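Long-range contacts in protein phosphatase Slingshot homolog 2 (PDB 2NT2), which dephosphorylates phosphoserine, phosphothreonine and phosphotyrosine in proteins, activating cofilin and so regulating the disassembly of actin filaments: residues R31-T37 against V47-I53; V36-I40 against V86-M90. The protein carries 1 engineered substitution. All coordinates share one frame; numbering follows the deposited sequence.

Interactions 1 and 2 lie in the catalytic domain, with centres about 10 Å apart. They use neighbouring parts of one mixed sheet. Strand 30-35 runs between strands 83-87 and 49-52, parallel to both. Interaction 1 pairs it with 49-52, an outermost strand of the sheet. Interaction 2 joins the loop that follows strand 30-35 to the end of strand 83-87 and the catalytic loop. Along the chain the order is 31-37, 36-40, 47-53, 86-90, and the two contacts share Val36 and Thr37. A probable hydrogen bond from His87 N to Leu34 O also links them. Strand 30-35, paired in interaction 1, thus runs into the loop that packs beside the phosphate-binding site.

Interaction 1. Residues R31-T37 against V47-I53; sequences RYILNVT and VFEYHNI
The carbonyl oxygen of Asn35 takes two N-H groups, one from across the contact and a weak one from its own segment. Ile53 N donates to Asn35 O across the contact at 3.1 Å, with a nearly straight N-H...O angle of 169°. Thr37 N adds the weak bond, and the CA-H of Asn52 also points at this oxygen. Four more backbone bonds join the parallel strands 31-35 and 49-52. The shortest runs from Ile33 N to Glu49 O, 2.9 Å. Arg31 adds a side-chain bond at the start of the pairing. Its NH2 reaches Val47 O at 3.3 Å, with the oxygen in the guanidinium plane but the nitrogen well above the carbonyl plane.

Ile33 makes the apolar contact with Phe48 and Tyr50, while Val36 CG1 meets Ile53 CG2. In Ile33, CG1 is anti to the carbonyl carbon (chi1 -56°) and the chain then runs extended, which brings CD1 to both aromatic rings. CD1 lies 3.7 Å from Phe48 CG. It is 3.4 Å from Tyr50 CE2, where the two side chains lie alongside each other. The Tyr50 hydroxyl is bonded to Phe44 N, which helps to fix that ring. Replacing Ile33 by an alanine would probably open a gap between Phe48 and Tyr50 and deprive both rings of their shared methyl contact. On the other face, Leu34 CD1 sits 3.4 Å from His51 O, beside the imidazole. Asn52 OD1 comes near Asn35 CB but bonds to Asn42 ND2.

The backbone bonds set the register of this outermost strand, while neighbouring side chains of the two strands pack together on both faces of the sheet.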
loop_
_atom_site.group_PDB
_atom_site.type_symbol
_atom_site.label_atom_id
_atom_site.label_comp_id
_atom_site.label_asym_id
_atom_site.label_seq_id
_atom_site.Cartn_x
_atom_site.Cartn_y
_atom_site.Cartn_z
ATOM N N ARG A 31 -9.139 10.406 0.350
ATOM C CA ARG A 31 -10.519 10.090 -0.015
ATOM C C ARG A 31 -10.604 8.665 -0.560
ATOM O O ARG A 31 -11.696 8.118 -0.702
ATOM C CB ARG A 31 -11.100 11.064 -1.038
ATOM C CG ARG A 31 -10.615 12.492 -0.941
ATOM C CD ARG A 31 -11.326 13.319 0.108
ATOM N NE ARG A 31 -12.378 12.600 0.816
ATOM C CZ ARG A 31 -13.151 13.146 1.750
ATOM N NH1 ARG A 31 -12.994 14.422 2.081
ATOM N NH2 ARG A 31 -14.084 12.416 2.346
ATOM N N TYR A 32 -9.441 8.110 -0.856
ATOM C CA TYR A 32 -9.310 6.746 -1.338
ATOM C C TYR A 32 -8.584 5.906 -0.289
ATOM O O TYR A 32 -7.603 6.351 0.304
ATOM C CB TYR A 32 -8.533 6.695 -2.653
ATOM C CG TYR A 32 -9.159 7.460 -3.789
ATOM C CD1 TYR A 32 -8.883 8.809 -3.977
ATOM C CD2 TYR A 32 -10.026 6.833 -4.676
ATOM C CE1 TYR A 32 -9.451 9.523 -5.015
ATOM C CE2 TYR A 32 -10.596 7.547 -5.717
ATOM C CZ TYR A 32 -10.307 8.885 -5.882
ATOM O OH TYR A 32 -10.882 9.583 -6.921
ATOM N N ILE A 33 -9.069 4.692 -0.064
ATOM C CA ILE A 33 -8.402 3.824 0.900
ATOM C C ILE A 33 -8.206 2.425 0.321
ATOM O O ILE A 33 -9.175 1.759 -0.034
ATOM C CB ILE A 33 -9.181 3.720 2.216
ATOM C CG1 ILE A 33 -9.458 5.064 2.894
ATOM C CG2 ILE A 33 -8.463 2.783 3.179
ATOM C CD1 ILE A 33 -10.276 4.928 4.163
ATOM N N LEU A 34 -6.937 2.046 0.237
ATOM C CA LEU A 34 -6.507 0.713 -0.141
ATOM C C LEU A 34 -6.256 -0.126 1.117
ATOM O O LEU A 34 -5.255 0.019 1.817
ATOM C CB LEU A 34 -5.260 0.771 -1.013
ATOM C CG LEU A 34 -4.784 -0.545 -1.630
ATOM C CD1 LEU A 34 -5.947 -1.320 -2.225
ATOM C CD2 LEU A 34 -3.714 -0.272 -2.681
ATOM N N ASN A 35 -7.234 -0.976 1.389
ATOM C CA ASN A 35 -7.245 -1.871 2.530
ATOM C C ASN A 35 -6.750 -3.258 2.125
ATOM O O ASN A 35 -7.514 -4.050 1.580
ATOM C CB ASN A 35 -8.670 -1.944 3.082
ATOM C CG ASN A 35 -8.768 -2.750 4.356
ATOM O OD1 ASN A 35 -7.846 -3.489 4.692
ATOM N ND2 ASN A 35 -9.893 -2.594 5.048
ATOM N N VAL A 36 -5.479 -3.522 2.382
ATOM C CA VAL A 36 -4.799 -4.747 1.997
ATOM C C VAL A 36 -4.918 -5.819 3.073
ATOM O O VAL A 36 -3.918 -6.365 3.552
ATOM C CB VAL A 36 -3.302 -4.482 1.719
ATOM C CG1 VAL A 36 -2.704 -5.629 0.912
ATOM C CG2 VAL A 36 -3.120 -3.171 0.978
ATOM N N THR A 37 -6.146 -6.092 3.507
ATOM C CA THR A 37 -6.403 -7.085 4.533
ATOM C C THR A 37 -7.662 -7.891 4.202
ATOM O O THR A 37 -8.505 -7.432 3.432
ATOM C CB THR A 37 -6.600 -6.502 5.943
ATOM O OG1 THR A 37 -7.981 -6.138 6.123
ATOM C CG2 THR A 37 -5.775 -5.256 6.200
ATOM N N VAL A 47 -17.934 7.662 3.230
ATOM C CA VAL A 47 -16.985 8.759 3.360
ATOM C C VAL A 47 -15.848 8.569 2.364
ATOM O O VAL A 47 -15.427 9.509 1.688
ATOM C CB VAL A 47 -16.406 8.858 4.784
ATOM C CG1 VAL A 47 -15.495 10.070 4.910
ATOM C CG2 VAL A 47 -17.528 8.918 5.814
ATOM N N PHE A 48 -15.338 7.338 2.284
ATOM C CA PHE A 48 -14.212 7.065 1.404
ATOM C C PHE A 48 -14.507 5.951 0.407
ATOM O O PHE A 48 -15.263 5.028 0.700
ATOM C CB PHE A 48 -12.970 6.703 2.222
ATOM C CG PHE A 48 -12.651 7.676 3.343
ATOM C CD1 PHE A 48 -13.105 7.438 4.626
ATOM C CD2 PHE A 48 -11.898 8.814 3.106
ATOM C CE1 PHE A 48 -12.806 8.312 5.658
ATOM C CE2 PHE A 48 -11.598 9.695 4.128
ATOM C CZ PHE A 48 -12.054 9.442 5.405
ATOM N N GLU A 49 -13.889 6.070 -0.760
ATOM C CA GLU A 49 -13.861 5.039 -1.784
ATOM C C GLU A 49 -12.845 3.957 -1.415
ATOM O O GLU A 49 -11.665 4.271 -1.235
ATOM C CB GLU A 49 -13.478 5.673 -3.119
ATOM C CG GLU A 49 -14.563 5.579 -4.177
ATOM C CD GLU A 49 -13.979 5.198 -5.528
ATOM O OE1 GLU A 49 -13.377 4.111 -5.645
ATOM O OE2 GLU A 49 -14.127 6.000 -6.473
ATOM N N TYR A 50 -13.309 2.719 -1.317
ATOM C CA TYR A 50 -12.497 1.609 -0.848
ATOM C C TYR A 50 -12.126 0.628 -1.956
ATOM O O TYR A 50 -12.890 0.421 -2.894
ATOM C CB TYR A 50 -13.217 0.841 0.269
ATOM C CG TYR A 50 -13.210 1.573 1.590
ATOM C CD1 TYR A 50 -14.305 2.340 1.971
ATOM C CD2 TYR A 50 -12.119 1.502 2.446
ATOM C CE1 TYR A 50 -14.307 3.013 3.173
ATOM C CE2 TYR A 50 -12.124 2.180 3.652
ATOM C CZ TYR A 50 -13.220 2.934 4.009
ATOM O OH TYR A 50 -13.241 3.610 5.207
ATOM N N HIS A 51 -10.953 0.024 -1.796
ATOM C CA HIS A 51 -10.544 -1.140 -2.563
ATOM C C HIS A 51 -9.909 -2.174 -1.634
ATOM O O HIS A 51 -9.032 -1.845 -0.832
ATOM C CB HIS A 51 -9.583 -0.777 -3.694
ATOM C CG HIS A 51 -9.448 -1.870 -4.720
ATOM N ND1 HIS A 51 -10.199 -1.895 -5.871
ATOM C CD2 HIS A 51 -8.663 -2.969 -4.775
ATOM C CE1 HIS A 51 -9.889 -2.957 -6.593
ATOM N NE2 HIS A 51 -8.954 -3.629 -5.944
ATOM N N ASN A 52 -10.364 -3.418 -1.712
ATOM C CA ASN A 52 -9.943 -4.419 -0.732
ATOM C C ASN A 52 -9.195 -5.581 -1.371
ATOM O O ASN A 52 -9.602 -6.104 -2.408
ATOM C CB ASN A 52 -11.173 -4.911 0.039
ATOM C CG ASN A 52 -11.762 -3.819 0.913
ATOM O OD1 ASN A 52 -11.563 -3.821 2.131
ATOM N ND2 ASN A 52 -12.471 -2.871 0.308
ATOM N N ILE A 53 -8.079 -5.940 -0.761
ATOM C CA ILE A 53 -7.214 -7.039 -1.161
ATOM C C ILE A 53 -7.201 -8.076 -0.033
ATOM O O ILE A 53 -6.386 -8.026 0.884
ATOM C CB ILE A 53 -5.788 -6.558 -1.478
ATOM C CG1 ILE A 53 -5.664 -5.501 -2.569
ATOM C CG2 ILE A 53 -4.852 -7.734 -1.728
ATOM C CD1 ILE A 53 -6.406 -5.647 -3.870
#

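Interaction 2. Residues V36-I40 against V86-M90; sequences VTREI and VHSKM. Engineered in segment 86-90: Ser88 (natural residue Cys). With SO4 (sulfate ion), chain D.
Thr37 has chi1 at 86°, which turns CG2 anti to its carbonyl carbon and onto the backbone of Ser88. CG2 to Ser88 CA is a tight 3.5 Å. The same torsion lets Thr37 OG1 accept from Ile40 N at 2.8 Å, an ST motif that folds the loop back. Ile40 then lays CD1 across the side chain of Lys89, 3.5 Å from its CB. Its CG2 meets the edge of the His87 ring. Val36 N donates to His87 O at 2.9 Å, and Val36 CG2 packs on Val86 CG1.

His87 ND1 bonds to Ser88 O, which holds the imidazole beside the turn of the chain. Ser88 is engineered and stands where the natural protein has the cysteine that forms the phosphocysteine intermediate. Met90 N donates to sulfate O1 at 2.7 Å, nearly straight, and Lys89 N makes a weak bond to the same oxygen. Val92 N, Ser93 N and Arg94 NE also bond the ion. Glu39 OE1 forms a salt bridge with Arg94, tying the 36-40 loop to this site. Residues 88-90 begin the P-loop of the protein-tyrosine phosphatase family, and the 36-40 loop packs beside it; the sulfate probably marks the place of the substrate phosphate.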
loop_
_atom_site.group_PDB
_atom_site.type_symbol
_atom_site.label_atom_id
_atom_site.label_comp_id
_atom_site.label_asym_id
_atom_site.label_seq_id
_atom_site.Cartn_x
_atom_site.Cartn_y
_atom_site.Cartn_z
ATOM N N VAL A 36 -5.479 -3.522 2.382
ATOM C CA VAL A 36 -4.799 -4.747 1.997
ATOM C C VAL A 36 -4.918 -5.819 3.073
ATOM O O VAL A 36 -3.918 -6.365 3.552
ATOM C CB VAL A 36 -3.302 -4.482 1.719
ATOM C CG1 VAL A 36 -2.704 -5.629 0.912
ATOM C CG2 VAL A 36 -3.120 -3.171 0.978
ATOM N N THR A 37 -6.146 -6.092 3.507
ATOM C CA THR A 37 -6.403 -7.085 4.533
ATOM C C THR A 37 -7.662 -7.891 4.202
ATOM O O THR A 37 -8.505 -7.432 3.432
ATOM C CB THR A 37 -6.600 -6.502 5.943
ATOM O OG1 THR A 37 -7.981 -6.138 6.123
ATOM C CG2 THR A 37 -5.775 -5.256 6.200
ATOM N N ARG A 38 -7.765 -9.050 4.832
ATOM C CA ARG A 38 -8.987 -9.837 4.844
ATOM C C ARG A 38 -9.800 -9.548 6.111
ATOM O O ARG A 38 -11.031 -9.533 6.054
ATOM C CB ARG A 38 -8.681 -11.335 4.778
ATOM C CG ARG A 38 -9.923 -12.205 4.958
ATOM C CD ARG A 38 -10.438 -12.716 3.622
ATOM N NE ARG A 38 -11.801 -12.271 3.351
ATOM C CZ ARG A 38 -12.388 -12.256 2.168
ATOM N NH1 ARG A 38 -11.744 -12.670 1.085
ATOM N NH2 ARG A 38 -13.635 -11.819 2.058
ATOM N N GLU A 39 -9.098 -9.332 7.212
ATOM C CA GLU A 39 -9.650 -9.276 8.553
ATOM C C GLU A 39 -9.978 -7.886 9.071
ATOM O O GLU A 39 -10.647 -7.705 10.092
ATOM C CB GLU A 39 -8.647 -9.958 9.506
ATOM C CG GLU A 39 -7.446 -9.105 9.871
ATOM C CD GLU A 39 -6.275 -9.252 8.924
ATOM O OE1 GLU A 39 -5.119 -9.030 9.353
ATOM O OE2 GLU A 39 -6.473 -9.584 7.737
ATOM N N ILE A 40 -9.503 -6.826 8.412
ATOM C CA ILE A 40 -9.840 -5.492 8.918
ATOM C C ILE A 40 -10.950 -4.884 8.068
ATOM O O ILE A 40 -10.980 -5.054 6.853
ATOM C CB ILE A 40 -8.628 -4.553 8.953
ATOM C CG1 ILE A 40 -7.582 -4.955 10.007
ATOM C CG2 ILE A 40 -9.029 -3.109 9.167
ATOM C CD1 ILE A 40 -6.480 -5.782 9.384
ATOM N N VAL A 86 -2.656 3.520 1.898
ATOM C CA VAL A 86 -2.449 2.075 1.827
ATOM C C VAL A 86 -2.209 1.543 3.241
ATOM O O VAL A 86 -1.241 1.942 3.883
ATOM C CB VAL A 86 -1.289 1.653 0.921
ATOM C CG1 VAL A 86 -1.449 0.172 0.580
ATOM C CG2 VAL A 86 -1.241 2.496 -0.340
ATOM N N HIS A 87 -3.107 0.679 3.706
ATOM C CA HIS A 87 -2.990 0.172 5.073
ATOM C C HIS A 87 -3.250 -1.330 5.146
ATOM O O HIS A 87 -3.882 -1.927 4.279
ATOM C CB HIS A 87 -3.906 0.930 6.023
ATOM C CG HIS A 87 -5.354 0.572 5.992
ATOM N ND1 HIS A 87 -5.906 -0.347 6.857
ATOM C CD2 HIS A 87 -6.379 1.001 5.219
ATOM C CE1 HIS A 87 -7.200 -0.470 6.618
ATOM N NE2 HIS A 87 -7.515 0.338 5.624
ATOM N N SER A 88 -2.697 -1.912 6.202
ATOM C CA SER A 88 -2.931 -3.294 6.593
ATOM C C SER A 88 -3.404 -3.318 8.044
ATOM O O SER A 88 -4.081 -2.384 8.485
ATOM C CB SER A 88 -1.666 -4.129 6.403
ATOM O OG SER A 88 -0.537 -3.497 6.982
ATOM N N LYS A 89 -3.032 -4.345 8.795
ATOM C CA LYS A 89 -3.241 -4.281 10.245
ATOM C C LYS A 89 -2.124 -3.473 10.904
ATOM O O LYS A 89 -2.390 -2.545 11.658
ATOM C CB LYS A 89 -3.331 -5.676 10.849
ATOM C CG LYS A 89 -3.034 -5.749 12.338
ATOM C CD LYS A 89 -3.958 -6.707 13.062
ATOM C CE LYS A 89 -3.789 -6.592 14.569
ATOM N NZ LYS A 89 -5.063 -6.854 15.293
ATOM N N MET A 90 -0.865 -3.817 10.633
ATOM C CA MET A 90 0.236 -3.087 11.246
ATOM C C MET A 90 0.841 -2.026 10.338
ATOM O O MET A 90 1.459 -1.083 10.841
ATOM C CB MET A 90 1.326 -4.048 11.727
ATOM C CG MET A 90 0.829 -5.257 12.495
ATOM S SD MET A 90 -0.150 -4.871 13.956
ATOM C CE MET A 90 0.613 -3.353 14.513
HETATM S S SO4 D . 0.484 -6.248 8.242
HETATM O O1 SO4 D . -0.705 -5.926 9.017
HETATM O O2 SO4 D . 1.408 -7.075 9.015
HETATM O O3 SO4 D . 0.100 -6.985 7.034
HETATM O O4 SO4 D . 1.157 -5.003 7.858
#